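Local coordinates for protein Two-component system sensor histidine kinase (Bacteroides thetaiotaomicron, PDB 3OTT) that probably senses saccharides through this extracellular beta-propeller and beta-sandwich region and relays the signal by ATP-dependent histidine phosphorylation in its intracellular kinase part, at residues Leu602-Pro606 / Lys607-Val611; Tyr683-Asp686 / Glu687-Phe691; Glu227-Asn231 / Asn232-Ser236; Ala247-Asn251 / Gly252-Tyr256. All coordinates share one frame; numbering follows the deposited sequence.

Interaction 1 of 4, residues Leu602-Pro606 / Lys607-Val611; sequences LLFDP and KEDCV
A G1 beta bulge closes the hairpin between strands 601-605 and 610-615: D609 and C610 both face D605, and D609 takes up the left-handed backbone conformation (phi 38°, psi 56°) usual at the first position of a G1 bulge. The bond from D605 N to C610 O is the sound one, at 2.9 Å. Its return partner, C610 N to D605 O at 3.3 Å, is weak, as is the bond from D609 N to P606 O at the turn. One step along, F604 and V611 form a non-hydrogen-bonded pair. The F604 ring lies with P606 N over the centre of one face, D609 OD1 at its edge near CE1, and V611 CG2 at 4.0 Å from CD1, the two side chains crossing at about a right angle. At the turn, D605 and E608 run side by side in the same direction, bringing D605 OD2 to 3.1 Å from E608 CG while their carboxylates stay apart. CG of D605 stands anti to the backbone N (chi1 -169°), which turns the carboxylate over the loop, where OD2 forms a salt bridge with R331. An alanine here is likely to leave the R331 guanidinium without this carboxylate and E608 CG without its neighbour OD2. D609 OD1 in turn is bound by K568 and S624. The hairpin supplies the first two strands of a four-stranded propeller blade that strand 310-313 completes at the far edge, beyond 618-623, while L603 packs on L329 of strand 326-331 and V611 on V567 of strand 561-567.

Interaction 2 of 4, residues Tyr683-Asp686 / Glu687-Phe691; sequences YSLD and EKNKF
L685 folds back over the backbone of E687 in the loop joining strands 674-679 and 691-696 of the Y_Y_Y domain, a member of the E-set clan of beta-sandwiches. This loop illustrates how a contact can be close without any hydrogen bond across it. The tight part belongs to L685. Its CB sits 3.4 Å from E687 O, and CD1 reaches the same carbonyl oxygen at 3.5 Å, so one aliphatic side chain lines the oxygen at two points. CG stands anti to the carbonyl carbon (chi1 -70°), which brings CD1 back beside E687 O. The other side is looser: the side chains of D686 and E687 are on the exposed side. The K688 side chain makes a cation-pi contact with Y49. Earlier in the loop, Y683 OH binds the backbone of Y46 and I35, and S684 OG binds E289 and N291, which holds the loop against the first propeller. At the far end N689 closes the packed side, its side chain crossing that of L685 at about a right angle, with ND2 bonded to D680 and 3.7 Å from L685 CD1.

Interaction 3 of 4, residues Glu227-Asn231 / Asn232-Ser236; sequences EAFHN and NSIKS
F229 leads the contact, and its side chain can be followed outward from the backbone. CB lies 3.8 Å from CB of N232, the two methylenes meeting where the chain turns the corner. CG is anti to the carbonyl carbon (chi1 -70°), which lays the ring back along its own strand, and CB of E227 stands 3.6 Å above one face, offset toward the rim. At the ring edge CD2 comes to 4.3 Å from CD1 of I234, near the ring plane, while the ring also stacks with that of Y254. The backbone here forms a type II beta turn from F229 to N232, with N231 at positive phi (55°). It joins the outermost strand 222-229 of one propeller blade to strand 232-239, the first of the next. N232 N closes the turn onto F229 O at 3.1 Å, approaching from 35° above the carbonyl plane and not along a lone pair. N232 is buried and CB, at 3.4 Å from F229 O, backs onto the same carbonyl. Its OD1 takes a weak bond from the neighbouring S233 N and another weak one from D250 N. K235 NZ reaches back to S233 OG at 3.2 Å, an oxygen also bonded to D250.

Interaction 4 of 4, residues Ala247-Asn251 / Gly252-Tyr256; sequences AGTDN and GLYVY
G252 O is gripped twice by one residue, T249: its backbone N binds at 3.0 Å and its hydroxyl OG1 at 2.7 Å, the two donors arriving from opposite faces of the carbonyl plane. Since OG1 donates to G252 O, its lone pairs remain for accepting, and N251 N donates a hydrogen bond to OG1 at 2.6 Å. That bond, from the N-H two residues on to the threonine oxygen, makes an ST turn. OG1 sits between the backbone N and the carbonyl carbon of T249 (chi1 75°), the crowded position, which places it within reach of both partners, while CG2 is turned toward Y254. There CG2 meets Y254 CD1 at 3.7 Å, the two side chains crossing at about a right angle. A valine in place of T249 would probably leave N251 N and G252 O each with one bond fewer and the turn less firmly shaped. G252 itself has phi 96°, where a side chain would be jammed against the carbonyl oxygen of N251. Farther from the turn the pairing is regular: A247 and Y254 exchange bonds, A247 N to Y254 O at 2.8 Å and Y254 N to A247 O at 3.0 Å. On the opposite face of the sheet L253 sends CD1 to 3.5 Å from A247 O. The Y254 ring stacks with H265, whose NE2 also bonds to N251 O. The whole is the antiparallel hairpin of strands 245-249 and 252-256, the middle pair of a four-stranded beta-propeller blade.

Overall arrangement
Interactions 3 and 4 share a sheet and touch, their centres about 8 Å apart: G248 faces both K235 and S236 at a classic beta bulge, and polar side chains also meet between them. Interaction 3 turns from one blade into the next and is partly buried, whereas interaction 4 is a buried hairpin held by backbone and hydroxyl bonds. Interaction 1 is a hairpin too, but partly buried, in the second propeller, with charged side chains bridged to neighbouring strands and loops; its centre is about 49 Å from that of interaction 3. Interaction 2, a surface loop of the Y_Y_Y domain about 22 Å between centres from interaction 1, relies on van der Waals contact of a leucine with backbone and amide atoms, with no hydrogen bond across its segments.

Interaction 1 of 4, residues Leu602-Pro606 / Lys607-Val611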
loop_
_atom_site.group_PDB
_atom_site.type_symbol
_atom_site.label_atom_id
_atom_site.label_comp_id
_atom_site.label_asym_id
_atom_site.label_seq_id
_atom_site.Cartn_x
_atom_site.Cartn_y
_atom_site.Cartn_z
ATOM N N LEU B 602 -24.390 -3.394 -6.812
ATOM C CA LEU B 602 -24.784 -2.252 -7.691
ATOM C C LEU B 602 -25.486 -1.091 -6.902
ATOM O O LEU B 602 -26.242 -1.359 -5.967
ATOM C CB LEU B 602 -25.694 -2.701 -8.862
ATOM C CG LEU B 602 -25.239 -3.715 -9.935
ATOM C CD1 LEU B 602 -26.438 -4.367 -10.664
ATOM C CD2 LEU B 602 -24.242 -3.142 -10.998
ATOM N N LEU B 603 -25.235 0.168 -7.275
ATOM C CA LEU B 603 -25.903 1.302 -6.636
ATOM C C LEU B 603 -26.139 2.429 -7.632
ATOM O O LEU B 603 -25.189 2.965 -8.250
ATOM C CB LEU B 603 -25.070 1.854 -5.462
ATOM C CG LEU B 603 -25.570 3.150 -4.727
ATOM C CD1 LEU B 603 -26.859 2.913 -3.916
ATOM C CD2 LEU B 603 -24.538 3.771 -3.811
ATOM N N PHE B 604 -27.408 2.803 -7.786
ATOM C CA PHE B 604 -27.761 3.995 -8.525
ATOM C C PHE B 604 -27.797 5.210 -7.606
ATOM O O PHE B 604 -28.551 5.213 -6.647
ATOM C CB PHE B 604 -29.145 3.812 -9.120
ATOM C CG PHE B 604 -29.624 5.001 -9.907
ATOM C CD1 PHE B 604 -28.788 5.658 -10.800
ATOM C CD2 PHE B 604 -30.947 5.455 -9.768
ATOM C CE1 PHE B 604 -29.251 6.801 -11.547
ATOM C CE2 PHE B 604 -31.404 6.583 -10.500
ATOM C CZ PHE B 604 -30.537 7.255 -11.366
ATOM N N ASP B 605 -26.994 6.235 -7.903
ATOM C CA ASP B 605 -27.068 7.542 -7.207
ATOM C C ASP B 605 -27.821 8.568 -8.066
ATOM O O ASP B 605 -27.272 9.071 -9.045
ATOM C CB ASP B 605 -25.683 8.108 -6.848
ATOM C CG ASP B 605 -25.767 9.358 -5.872
ATOM O OD1 ASP B 605 -26.764 9.538 -5.101
ATOM O OD2 ASP B 605 -24.792 10.143 -5.861
ATOM N N PRO B 606 -29.077 8.875 -7.702
ATOM C CA PRO B 606 -29.891 9.778 -8.516
ATOM C C PRO B 606 -29.323 11.194 -8.568
ATOM O O PRO B 606 -29.453 11.845 -9.593
ATOM C CB PRO B 606 -31.266 9.767 -7.818
ATOM C CG PRO B 606 -31.284 8.593 -6.973
ATOM C CD PRO B 606 -29.836 8.349 -6.557
ATOM N N LYS B 607 -28.692 11.659 -7.486
ATOM C CA LYS B 607 -28.063 12.997 -7.465
ATOM C C LYS B 607 -26.961 13.144 -8.520
ATOM O O LYS B 607 -26.927 14.123 -9.272
ATOM C CB LYS B 607 -27.485 13.330 -6.076
ATOM C CG LYS B 607 -28.504 13.506 -4.941
ATOM C CD LYS B 607 -27.781 13.590 -3.572
ATOM C CE LYS B 607 -28.634 14.313 -2.506
ATOM N NZ LYS B 607 -29.613 13.388 -1.846
ATOM N N GLU B 608 -26.045 12.184 -8.577
ATOM C CA GLU B 608 -24.919 12.336 -9.508
ATOM C C GLU B 608 -25.227 11.764 -10.882
ATOM O O GLU B 608 -24.345 11.681 -11.730
ATOM C CB GLU B 608 -23.641 11.705 -8.937
ATOM C CG GLU B 608 -23.209 12.237 -7.572
ATOM C CD GLU B 608 -22.667 13.657 -7.592
ATOM O OE1 GLU B 608 -22.194 14.129 -8.673
ATOM O OE2 GLU B 608 -22.712 14.302 -6.500
ATOM N N ASP B 609 -26.472 11.327 -11.080
ATOM C CA ASP B 609 -26.850 10.516 -12.244
ATOM C C ASP B 609 -25.767 9.478 -12.664
ATOM O O ASP B 609 -25.261 9.496 -13.803
ATOM C CB ASP B 609 -27.206 11.448 -13.408
ATOM C CG ASP B 609 -27.924 10.734 -14.535
ATOM O OD1 ASP B 609 -28.227 9.529 -14.364
ATOM O OD2 ASP B 609 -28.162 11.388 -15.595
ATOM N N CYS B 610 -25.371 8.615 -11.738
ATOM C CA CYS B 610 -24.417 7.583 -12.090
ATOM C C CYS B 610 -24.639 6.274 -11.322
ATOM O O CYS B 610 -25.405 6.227 -10.365
ATOM C CB CYS B 610 -23.015 8.108 -11.888
ATOM S SG CYS B 610 -22.699 8.310 -10.187
ATOM N N VAL B 611 -23.978 5.213 -11.780
ATOM C CA VAL B 611 -24.102 3.861 -11.211
ATOM C C VAL B 611 -22.736 3.345 -10.731
ATOM O O VAL B 611 -21.754 3.408 -11.453
ATOM C CB VAL B 611 -24.710 2.868 -12.235
ATOM C CG1 VAL B 611 -24.838 1.434 -11.627
ATOM C CG2 VAL B 611 -26.064 3.360 -12.702
#

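Interaction 2 of 4, residues Tyr683-Asp686 / Glu687-Phe691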
loop_
_atom_site.group_PDB
_atom_site.type_symbol
_atom_site.label_atom_id
_atom_site.label_comp_id
_atom_site.label_asym_id
_atom_site.label_seq_id
_atom_site.Cartn_x
_atom_site.Cartn_y
_atom_site.Cartn_z
ATOM N N TYR B 683 -7.272 16.161 -21.145
ATOM C CA TYR B 683 -6.591 15.223 -22.034
ATOM C C TYR B 683 -7.467 14.083 -22.548
ATOM O O TYR B 683 -7.405 13.744 -23.737
ATOM C CB TYR B 683 -5.376 14.632 -21.333
ATOM C CG TYR B 683 -4.441 15.692 -20.796
ATOM C CD1 TYR B 683 -4.047 16.786 -21.584
ATOM C CD2 TYR B 683 -3.989 15.630 -19.484
ATOM C CE1 TYR B 683 -3.216 17.793 -21.071
ATOM C CE2 TYR B 683 -3.173 16.614 -18.955
ATOM C CZ TYR B 683 -2.767 17.694 -19.769
ATOM O OH TYR B 683 -1.915 18.639 -19.216
ATOM N N SER B 684 -8.259 13.470 -21.671
ATOM C CA SER B 684 -8.986 12.273 -22.052
ATOM C C SER B 684 -10.336 12.505 -22.733
ATOM O O SER B 684 -11.057 11.551 -22.975
ATOM C CB SER B 684 -9.143 11.361 -20.843
ATOM O OG SER B 684 -7.869 11.090 -20.254
ATOM N N LEU B 685 -10.655 13.736 -23.108
ATOM C CA LEU B 685 -12.044 14.087 -23.442
ATOM C C LEU B 685 -12.265 14.298 -24.927
ATOM O O LEU B 685 -11.501 14.990 -25.566
ATOM C CB LEU B 685 -12.427 15.383 -22.711
ATOM C CG LEU B 685 -12.608 15.337 -21.194
ATOM C CD1 LEU B 685 -13.221 16.641 -20.614
ATOM C CD2 LEU B 685 -13.500 14.156 -20.898
ATOM N N ASP B 686 -13.304 13.704 -25.497
ATOM C CA ASP B 686 -13.718 14.129 -26.829
ATOM C C ASP B 686 -14.215 15.582 -26.719
ATOM O O ASP B 686 -13.541 16.506 -27.193
ATOM C CB ASP B 686 -14.755 13.143 -27.408
ATOM C CG ASP B 686 -14.104 11.787 -27.844
ATOM O OD1 ASP B 686 -12.840 11.669 -27.828
ATOM O OD2 ASP B 686 -14.845 10.848 -28.211
ATOM N N GLU B 687 -15.302 15.806 -25.986
ATOM C CA GLU B 687 -15.847 17.155 -25.803
ATOM C C GLU B 687 -15.278 17.802 -24.545
ATOM O O GLU B 687 -15.182 17.132 -23.524
ATOM C CB GLU B 687 -17.398 17.113 -25.698
ATOM C CG GLU B 687 -18.165 16.426 -26.864
ATOM C CD GLU B 687 -19.695 16.715 -26.876
ATOM O OE1 GLU B 687 -20.312 16.890 -25.785
ATOM O OE2 GLU B 687 -20.288 16.770 -27.980
ATOM N N LYS B 688 -14.921 19.094 -24.610
ATOM C CA LYS B 688 -14.483 19.854 -23.434
ATOM C C LYS B 688 -15.639 20.169 -22.482
ATOM O O LYS B 688 -16.769 20.200 -22.875
ATOM C CB LYS B 688 -13.888 21.190 -23.840
ATOM C CG LYS B 688 -12.785 21.147 -24.867
ATOM C CD LYS B 688 -11.448 20.847 -24.280
ATOM C CE LYS B 688 -10.370 21.486 -25.138
ATOM N NZ LYS B 688 -10.044 20.660 -26.283
ATOM N N ASN B 689 -15.354 20.459 -21.230
ATOM C CA ASN B 689 -16.384 20.941 -20.329
ATOM C C ASN B 689 -16.719 22.462 -20.562
ATOM O O ASN B 689 -15.996 23.169 -21.261
ATOM C CB ASN B 689 -15.943 20.680 -18.897
ATOM C CG ASN B 689 -15.918 19.181 -18.559
ATOM O OD1 ASN B 689 -16.891 18.479 -18.769
ATOM N ND2 ASN B 689 -14.799 18.702 -18.038
ATOM N N LYS B 690 -17.802 22.921 -19.945
ATOM C CA LYS B 690 -18.285 24.292 -20.025
ATOM C C LYS B 690 -18.112 24.983 -18.683
ATOM O O LYS B 690 -18.357 24.387 -17.640
ATOM C CB LYS B 690 -19.753 24.291 -20.451
ATOM C CG LYS B 690 -19.930 24.038 -21.943
ATOM C CD LYS B 690 -21.366 23.635 -22.324
ATOM C CE LYS B 690 -21.454 23.456 -23.858
ATOM N NZ LYS B 690 -22.766 22.880 -24.360
ATOM N N PHE B 691 -17.665 26.237 -18.709
ATOM C CA PHE B 691 -17.349 26.981 -17.473
ATOM C C PHE B 691 -18.154 28.290 -17.302
ATOM O O PHE B 691 -18.607 28.899 -18.259
ATOM C CB PHE B 691 -15.809 27.203 -17.358
ATOM C CG PHE B 691 -15.003 25.872 -17.303
ATOM C CD1 PHE B 691 -14.776 25.245 -16.108
ATOM C CD2 PHE B 691 -14.594 25.233 -18.471
ATOM C CE1 PHE B 691 -14.115 24.006 -16.053
ATOM C CE2 PHE B 691 -13.918 23.975 -18.442
ATOM C CZ PHE B 691 -13.672 23.374 -17.255
#

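Interaction 3 of 4, residues Glu227-Asn231 / Asn232-Ser236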
loop_
_atom_site.group_PDB
_atom_site.type_symbol
_atom_site.label_atom_id
_atom_site.label_comp_id
_atom_site.label_asym_id
_atom_site.label_seq_id
_atom_site.Cartn_x
_atom_site.Cartn_y
_atom_site.Cartn_z
ATOM N N GLU B 227 11.179 -9.451 -32.590
ATOM C CA GLU B 227 10.901 -8.906 -33.912
ATOM C C GLU B 227 12.244 -8.582 -34.599
ATOM O O GLU B 227 13.231 -8.293 -33.933
ATOM C CB GLU B 227 10.066 -7.621 -33.832
ATOM C CG GLU B 227 8.779 -7.711 -33.042
ATOM C CD GLU B 227 7.746 -8.665 -33.677
ATOM O OE1 GLU B 227 7.810 -8.924 -34.910
ATOM O OE2 GLU B 227 6.871 -9.164 -32.929
ATOM N N ALA B 228 12.270 -8.668 -35.928
ATOM C CA ALA B 228 13.436 -8.356 -36.734
ATOM C C ALA B 228 12.911 -7.442 -37.837
ATOM O O ALA B 228 12.025 -7.813 -38.596
ATOM C CB ALA B 228 14.089 -9.662 -37.298
ATOM N N PHE B 229 13.372 -6.198 -37.835
ATOM C CA PHE B 229 12.840 -5.173 -38.711
ATOM C C PHE B 229 14.065 -4.550 -39.339
ATOM O O PHE B 229 14.534 -3.505 -38.860
ATOM C CB PHE B 229 12.218 -4.063 -37.869
ATOM C CG PHE B 229 10.940 -4.432 -37.139
ATOM C CD1 PHE B 229 10.050 -5.388 -37.633
ATOM C CD2 PHE B 229 10.577 -3.733 -36.000
ATOM C CE1 PHE B 229 8.835 -5.686 -36.964
ATOM C CE2 PHE B 229 9.366 -4.022 -35.325
ATOM C CZ PHE B 229 8.496 -5.013 -35.821
ATOM N N HIS B 230 14.612 -5.172 -40.359
ATOM C CA HIS B 230 15.796 -4.658 -41.070
ATOM C C HIS B 230 15.646 -3.207 -41.536
ATOM O O HIS B 230 14.528 -2.799 -41.944
ATOM C CB HIS B 230 15.989 -5.517 -42.297
ATOM C CG HIS B 230 17.195 -5.173 -43.089
ATOM N ND1 HIS B 230 17.154 -5.026 -44.459
ATOM C CD2 HIS B 230 18.478 -4.942 -42.712
ATOM C CE1 HIS B 230 18.368 -4.736 -44.894
ATOM N NE2 HIS B 230 19.186 -4.677 -43.854
ATOM N N ASN B 231 16.737 -2.430 -41.504
ATOM C CA ASN B 231 16.692 -0.971 -41.854
ATOM C C ASN B 231 15.658 -0.140 -41.032
ATOM O O ASN B 231 15.300 0.993 -41.415
ATOM C CB ASN B 231 16.451 -0.719 -43.359
ATOM C CG ASN B 231 17.629 -1.182 -44.255
ATOM O OD1 ASN B 231 18.801 -1.228 -43.824
ATOM N ND2 ASN B 231 17.311 -1.529 -45.501
ATOM N N ASN B 232 15.178 -0.688 -39.921
ATOM C CA ASN B 232 14.340 0.107 -39.010
ATOM C C ASN B 232 15.036 0.069 -37.652
ATOM O O ASN B 232 15.802 -0.836 -37.388
ATOM C CB ASN B 232 12.920 -0.460 -38.963
ATOM C CG ASN B 232 11.829 0.607 -38.619
ATOM O OD1 ASN B 232 12.126 1.785 -38.260
ATOM N ND2 ASN B 232 10.552 0.182 -38.722
ATOM N N SER B 233 14.897 1.081 -36.831
ATOM C CA SER B 233 15.440 0.981 -35.484
ATOM C C SER B 233 14.345 1.319 -34.501
ATOM O O SER B 233 13.457 2.118 -34.791
ATOM C CB SER B 233 16.609 1.926 -35.275
ATOM O OG SER B 233 16.234 3.192 -35.742
ATOM N N ILE B 234 14.389 0.667 -33.353
ATOM C CA ILE B 234 13.478 0.963 -32.312
ATOM C C ILE B 234 14.047 2.107 -31.501
ATOM O O ILE B 234 15.147 1.988 -30.947
ATOM C CB ILE B 234 13.286 -0.219 -31.410
ATOM C CG1 ILE B 234 12.787 -1.420 -32.208
ATOM C CG2 ILE B 234 12.276 0.120 -30.274
ATOM C CD1 ILE B 234 11.391 -1.410 -32.425
ATOM N N LYS B 235 13.304 3.206 -31.423
ATOM C CA LYS B 235 13.747 4.420 -30.705
ATOM C C LYS B 235 13.095 4.604 -29.340
ATOM O O LYS B 235 13.623 5.302 -28.473
ATOM C CB LYS B 235 13.437 5.659 -31.547
ATOM C CG LYS B 235 13.906 5.536 -32.965
ATOM C CD LYS B 235 14.069 6.894 -33.649
ATOM C CE LYS B 235 15.117 6.847 -34.795
ATOM N NZ LYS B 235 16.446 6.137 -34.459
ATOM N N SER B 236 11.919 4.033 -29.142
ATOM C CA SER B 236 11.209 4.288 -27.891
ATOM C C SER B 236 10.235 3.173 -27.596
ATOM O O SER B 236 9.771 2.514 -28.501
ATOM C CB SER B 236 10.432 5.616 -28.013
ATOM O OG SER B 236 9.713 5.632 -29.265
#

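Interaction 4 of 4, residues Ala247-Asn251 / Gly252-Tyr256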
loop_
_atom_site.group_PDB
_atom_site.type_symbol
_atom_site.label_atom_id
_atom_site.label_comp_id
_atom_site.label_asym_id
_atom_site.label_seq_id
_atom_site.Cartn_x
_atom_site.Cartn_y
_atom_site.Cartn_z
ATOM N N ALA B 247 6.000 0.181 -29.744
ATOM C CA ALA B 247 7.383 0.386 -30.153
ATOM C C ALA B 247 7.442 1.530 -31.149
ATOM O O ALA B 247 6.762 1.477 -32.183
ATOM C CB ALA B 247 7.971 -0.911 -30.763
ATOM N N GLY B 248 8.225 2.558 -30.849
ATOM C CA GLY B 248 8.351 3.708 -31.758
ATOM C C GLY B 248 9.589 3.575 -32.605
ATOM O O GLY B 248 10.687 3.317 -32.106
ATOM N N THR B 249 9.419 3.707 -33.920
ATOM C CA THR B 249 10.517 3.466 -34.829
ATOM C C THR B 249 10.756 4.720 -35.640
ATOM O O THR B 249 10.115 5.722 -35.433
ATOM C CB THR B 249 10.238 2.217 -35.752
ATOM O OG1 THR B 249 9.281 2.556 -36.765
ATOM C CG2 THR B 249 9.687 1.013 -34.936
ATOM N N ASP B 250 11.641 4.635 -36.612
ATOM C CA ASP B 250 11.649 5.619 -37.647
ATOM C C ASP B 250 10.718 5.307 -38.789
ATOM O O ASP B 250 10.732 6.038 -39.777
ATOM C CB ASP B 250 13.044 5.920 -38.190
ATOM C CG ASP B 250 13.886 4.747 -38.236
ATOM O OD1 ASP B 250 13.637 3.857 -39.073
ATOM O OD2 ASP B 250 14.833 4.729 -37.427
ATOM N N ASN B 251 9.881 4.287 -38.670
ATOM C CA ASN B 251 8.858 4.091 -39.727
ATOM C C ASN B 251 7.549 3.751 -39.069
ATOM O O ASN B 251 6.881 2.743 -39.412
ATOM C CB ASN B 251 9.303 3.069 -40.790
ATOM C CG ASN B 251 8.290 2.934 -41.991
ATOM O OD1 ASN B 251 7.754 3.927 -42.513
ATOM N ND2 ASN B 251 8.042 1.665 -42.428
ATOM N N GLY B 252 7.222 4.571 -38.058
ATOM C CA GLY B 252 5.925 4.535 -37.410
ATOM C C GLY B 252 5.921 3.701 -36.152
ATOM O O GLY B 252 6.954 3.355 -35.605
ATOM N N LEU B 253 4.716 3.376 -35.727
ATOM C CA LEU B 253 4.397 2.705 -34.485
ATOM C C LEU B 253 3.986 1.244 -34.685
ATOM O O LEU B 253 3.191 0.938 -35.559
ATOM C CB LEU B 253 3.214 3.462 -33.795
ATOM C CG LEU B 253 2.670 2.926 -32.461
ATOM C CD1 LEU B 253 3.673 2.945 -31.306
ATOM C CD2 LEU B 253 1.438 3.710 -32.129
ATOM N N TYR B 254 4.548 0.357 -33.866
ATOM C CA TYR B 254 4.197 -1.044 -33.885
ATOM C C TYR B 254 3.646 -1.346 -32.520
ATOM O O TYR B 254 4.103 -0.783 -31.510
ATOM C CB TYR B 254 5.385 -1.936 -34.136
ATOM C CG TYR B 254 5.856 -1.906 -35.568
ATOM C CD1 TYR B 254 6.673 -0.888 -36.006
ATOM C CD2 TYR B 254 5.478 -2.912 -36.495
ATOM C CE1 TYR B 254 7.162 -0.872 -37.289
ATOM C CE2 TYR B 254 5.941 -2.889 -37.821
ATOM C CZ TYR B 254 6.798 -1.857 -38.197
ATOM O OH TYR B 254 7.259 -1.691 -39.486
ATOM N N VAL B 255 2.615 -2.180 -32.520
ATOM C CA VAL B 255 1.920 -2.521 -31.302
ATOM C C VAL B 255 1.948 -4.060 -31.204
ATOM O O VAL B 255 1.418 -4.750 -32.068
ATOM C CB VAL B 255 0.421 -1.973 -31.322
ATOM C CG1 VAL B 255 -0.365 -2.406 -30.142
ATOM C CG2 VAL B 255 0.338 -0.502 -31.425
ATOM N N TYR B 256 2.528 -4.569 -30.109
ATOM C CA TYR B 256 2.701 -6.018 -29.889
ATOM C C TYR B 256 1.761 -6.482 -28.783
ATOM O O TYR B 256 1.716 -5.904 -27.652
ATOM C CB TYR B 256 4.193 -6.292 -29.505
ATOM C CG TYR B 256 4.458 -7.751 -29.097
ATOM C CD1 TYR B 256 4.259 -8.150 -27.801
ATOM C CD2 TYR B 256 4.840 -8.746 -30.062
ATOM C CE1 TYR B 256 4.477 -9.486 -27.390
ATOM C CE2 TYR B 256 5.022 -10.080 -29.669
ATOM C CZ TYR B 256 4.842 -10.425 -28.320
ATOM O OH TYR B 256 5.007 -11.680 -27.861
#